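Local coordinates for chain length determinant protein (Shigella flexneri, PDB 4E2H) that regulates the length of O-antigen polysaccharide chains of lipopolysaccharide, probably acting as an oligomer through this periplasmic domain, at residues L46-I51 / N82-L87. Sequence-based numbering, arbitrary orientation.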
ATOM      1  N   LEU C  46      -0.319  11.944   0.238  1.00 44.17           N
ATOM      2  CA  LEU C  46      -1.733  12.077   0.589  1.00 44.49           C
ATOM      3  C   LEU C  46      -2.080  13.529   0.990  1.00 49.21           C
ATOM      4  O   LEU C  46      -3.234  13.987   0.869  1.00 46.80           O
ATOM      5  CB  LEU C  46      -2.076  11.104   1.711  1.00 45.05           C
ATOM      6  CG  LEU C  46      -3.517  10.825   2.148  1.00 47.27           C
ATOM      7  CD1 LEU C  46      -3.515   9.654   3.123  1.00 47.92           C
ATOM      8  CD2 LEU C  46      -4.125  12.005   2.834  1.00 44.77           C
ATOM      9  N   GLN C  47      -1.088  14.263   1.474  1.00 41.74           N
ATOM     10  CA  GLN C  47      -1.295  15.694   1.604  1.00 44.36           C
ATOM     11  C   GLN C  47      -1.622  16.225   0.197  1.00 39.88           C
ATOM     12  O   GLN C  47      -2.707  16.776  -0.032  1.00 38.45           O
ATOM     13  CB  GLN C  47      -0.083  16.397   2.244  1.00 43.16           C
ATOM     14  CG  GLN C  47       0.131  15.998   3.709  1.00 42.24           C
ATOM     15  CD  GLN C  47       1.391  16.608   4.340  1.00 46.21           C
ATOM     16  OE1 GLN C  47       2.464  16.651   3.729  1.00 45.41           O
ATOM     17  NE2 GLN C  47       1.260  17.070   5.577  1.00 46.49           N
ATOM     18  N   GLU C  48      -0.689  16.027  -0.736  1.00 37.94           N
ATOM     19  CA  GLU C  48      -0.835  16.441  -2.134  1.00 38.88           C
ATOM     20  C   GLU C  48      -2.209  16.131  -2.758  1.00 38.17           C
ATOM     21  O   GLU C  48      -2.865  17.013  -3.307  1.00 35.79           O
ATOM     22  CB  GLU C  48       0.280  15.818  -2.993  1.00 45.26           C
ATOM     23  CG  GLU C  48       1.600  16.625  -3.018  1.00 54.33           C
ATOM     24  CD  GLU C  48       2.564  16.182  -4.159  1.00 66.26           C
ATOM     25  OE1 GLU C  48       2.149  15.362  -5.025  1.00 57.38           O
ATOM     26  OE2 GLU C  48       3.733  16.659  -4.184  1.00 68.31           O
ATOM     27  N   THR C  49      -2.619  14.870  -2.693  1.00 39.81           N
ATOM     28  CA  THR C  49      -3.878  14.406  -3.272  1.00 36.32           C
ATOM     29  C   THR C  49      -5.065  15.188  -2.715  1.00 35.74           C
ATOM     30  O   THR C  49      -6.018  15.499  -3.437  1.00 36.86           O
ATOM     31  CB  THR C  49      -4.087  12.906  -2.966  1.00 42.78           C
ATOM     32  OG1 THR C  49      -2.906  12.179  -3.335  1.00 46.34           O
ATOM     33  CG2 THR C  49      -5.321  12.337  -3.701  1.00 34.93           C
ATOM     34  N   LEU C  50      -5.004  15.509  -1.430  1.00 27.09           N
ATOM     35  CA  LEU C  50      -6.095  16.225  -0.785  1.00 26.80           C
ATOM     36  C   LEU C  50      -6.159  17.676  -1.247  1.00 27.80           C
ATOM     37  O   LEU C  50      -7.211  18.165  -1.690  1.00 24.72           O
ATOM     38  CB  LEU C  50      -5.952  16.165   0.727  1.00 27.09           C
ATOM     39  CG  LEU C  50      -6.292  14.815   1.368  1.00 31.01           C
ATOM     40  CD1 LEU C  50      -6.173  14.890   2.888  1.00 28.08           C
ATOM     41  CD2 LEU C  50      -7.719  14.415   0.998  1.00 29.76           C
ATOM     42  N   ILE C  51      -5.045  18.388  -1.160  1.00 34.31           N
ATOM     43  CA  ILE C  51      -5.115  19.778  -1.576  1.00 37.63           C
ATOM     44  C   ILE C  51      -5.398  19.875  -3.070  1.00 40.23           C
ATOM     45  O   ILE C  51      -6.160  20.764  -3.510  1.00 40.65           O
ATOM     46  CB  ILE C  51      -3.863  20.598  -1.234  1.00 39.20           C
ATOM     47  CG1 ILE C  51      -4.118  22.066  -1.556  1.00 37.26           C
ATOM     48  CG2 ILE C  51      -2.666  20.110  -2.034  1.00 39.65           C
ATOM     49  CD1 ILE C  51      -5.351  22.582  -0.857  1.00 38.76           C
ATOM     50  N   ASN C  82       6.373  29.445 -10.127  1.00 51.11           N
ATOM     51  CA  ASN C  82       7.273  28.289 -10.193  1.00 49.30           C
ATOM     52  C   ASN C  82       7.242  27.396  -8.939  1.00 48.76           C
ATOM     53  O   ASN C  82       8.036  26.467  -8.825  1.00 49.99           O
ATOM     54  CB  ASN C  82       8.723  28.724 -10.521  1.00 46.56           C
ATOM     55  CG  ASN C  82       8.882  29.272 -11.951  1.00 48.68           C
ATOM     56  OD1 ASN C  82       7.905  29.422 -12.700  1.00 53.02           O
ATOM     57  ND2 ASN C  82      10.123  29.563 -12.336  1.00 47.21           N
ATOM     58  N   GLN C  83       6.346  27.674  -7.991  1.00 49.75           N
ATOM     59  CA  GLN C  83       6.135  26.752  -6.861  1.00 50.40           C
ATOM     60  C   GLN C  83       4.734  26.168  -6.905  1.00 52.20           C
ATOM     61  O   GLN C  83       3.744  26.900  -6.878  1.00 51.30           O
ATOM     62  CB  GLN C  83       6.361  27.431  -5.501  1.00 49.29           C
ATOM     63  N   GLN C  84       4.639  24.850  -6.963  1.00 65.42           N
ATOM     64  CA  GLN C  84       3.332  24.215  -6.997  1.00 71.46           C
ATOM     65  C   GLN C  84       2.557  24.595  -5.744  1.00 65.09           C
ATOM     66  O   GLN C  84       1.323  24.636  -5.746  1.00 62.48           O
ATOM     67  CB  GLN C  84       3.489  22.680  -7.097  1.00 70.31           C
ATOM     68  CG  GLN C  84       2.165  21.891  -7.252  1.00 83.96           C
ATOM     69  CD  GLN C  84       2.241  20.449  -6.711  1.00 90.90           C
ATOM     70  OE1 GLN C  84       3.274  19.778  -6.833  1.00 88.32           O
ATOM     71  NE2 GLN C  84       1.146  19.979  -6.105  1.00 84.85           N
ATOM     72  N   LEU C  85       3.298  24.949  -4.702  1.00 89.07           N
ATOM     73  CA  LEU C  85       2.941  24.557  -3.341  1.00 89.46           C
ATOM     74  C   LEU C  85       1.919  25.360  -2.518  1.00 83.63           C
ATOM     75  O   LEU C  85       0.958  24.749  -2.022  1.00 85.22           O
ATOM     76  CB  LEU C  85       4.216  24.284  -2.531  1.00 89.90           C
ATOM     77  N   PRO C  86       2.139  26.689  -2.316  1.00 36.12           N
ATOM     78  CA  PRO C  86       1.050  27.464  -1.675  1.00 31.75           C
ATOM     79  C   PRO C  86       0.133  28.028  -2.750  1.00 30.99           C
ATOM     80  O   PRO C  86       0.572  28.307  -3.886  1.00 27.66           O
ATOM     81  CB  PRO C  86       1.773  28.581  -0.920  1.00 29.31           C
ATOM     82  CG  PRO C  86       3.054  28.782  -1.706  1.00 32.11           C
ATOM     83  CD  PRO C  86       3.381  27.467  -2.456  1.00 32.50           C
ATOM     84  N   LEU C  87      -1.142  28.161  -2.413  1.00 31.20           N
ATOM     85  CA  LEU C  87      -2.130  28.556  -3.405  1.00 29.91           C
ATOM     86  C   LEU C  87      -2.901  29.773  -2.919  1.00 30.95           C
ATOM     87  O   LEU C  87      -3.213  29.897  -1.731  1.00 29.80           O
ATOM     88  CB  LEU C  87      -3.091  27.407  -3.703  1.00 28.95           C
ATOM     89  CG  LEU C  87      -2.735  26.332  -4.750  1.00 36.65           C
ATOM     90  CD1 LEU C  87      -3.718  25.152  -4.612  1.00 33.64           C
ATOM     91  CD2 LEU C  87      -2.745  26.867  -6.203  1.00 27.97           C
TER
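Glu48 and Ile51, one turn apart on helix 43-65, meet Gln84 of the loop between strands 74-78 and 87-92, and Leu87 of the strand that follows. The backbones stay well separated: the CA atoms of Glu48 and Leu85 lie 9.0 Å apart, those of Ile51 and Leu87 9.5 Å, and no hydrogen bond spans the gap. Within the helix, Ile51 N donates to Gln47 O over 3.1 Å.

The apolar half of the contact is buried. Ile51 and Leu87 both direct their side chains across the interface, and Ile51 CG1 meets Leu87 CD1 at 4.4 Å, a loose van der Waals approach. The polar half is exposed. Gln84 reaches the helix with an extended chain, its CG opposite the backbone N (chi1 -176°), and crosses Glu48, whose carboxylate end swings nearer, at about a right angle. Carboxylate and amide planes are turned 70° apart. Glu48 OE2 and Gln84 OE1, both acceptors as modelled, are merely neighbours at 4.1 Å, and the poorly ordered Gln84 amide is uncertain in position.

Leu87 is backbone hydrogen-bonded to Ile17 of strand 12-18, while Pro86 packs on Ser56 of the second subunit. Sparse, partly buried side-chain packing thus joins a helix to the hairpin connection of two antiparallel strands, in the probably membrane-proximal base of the Wzz periplasmic domain, where helices pack on an antiparallel sheet.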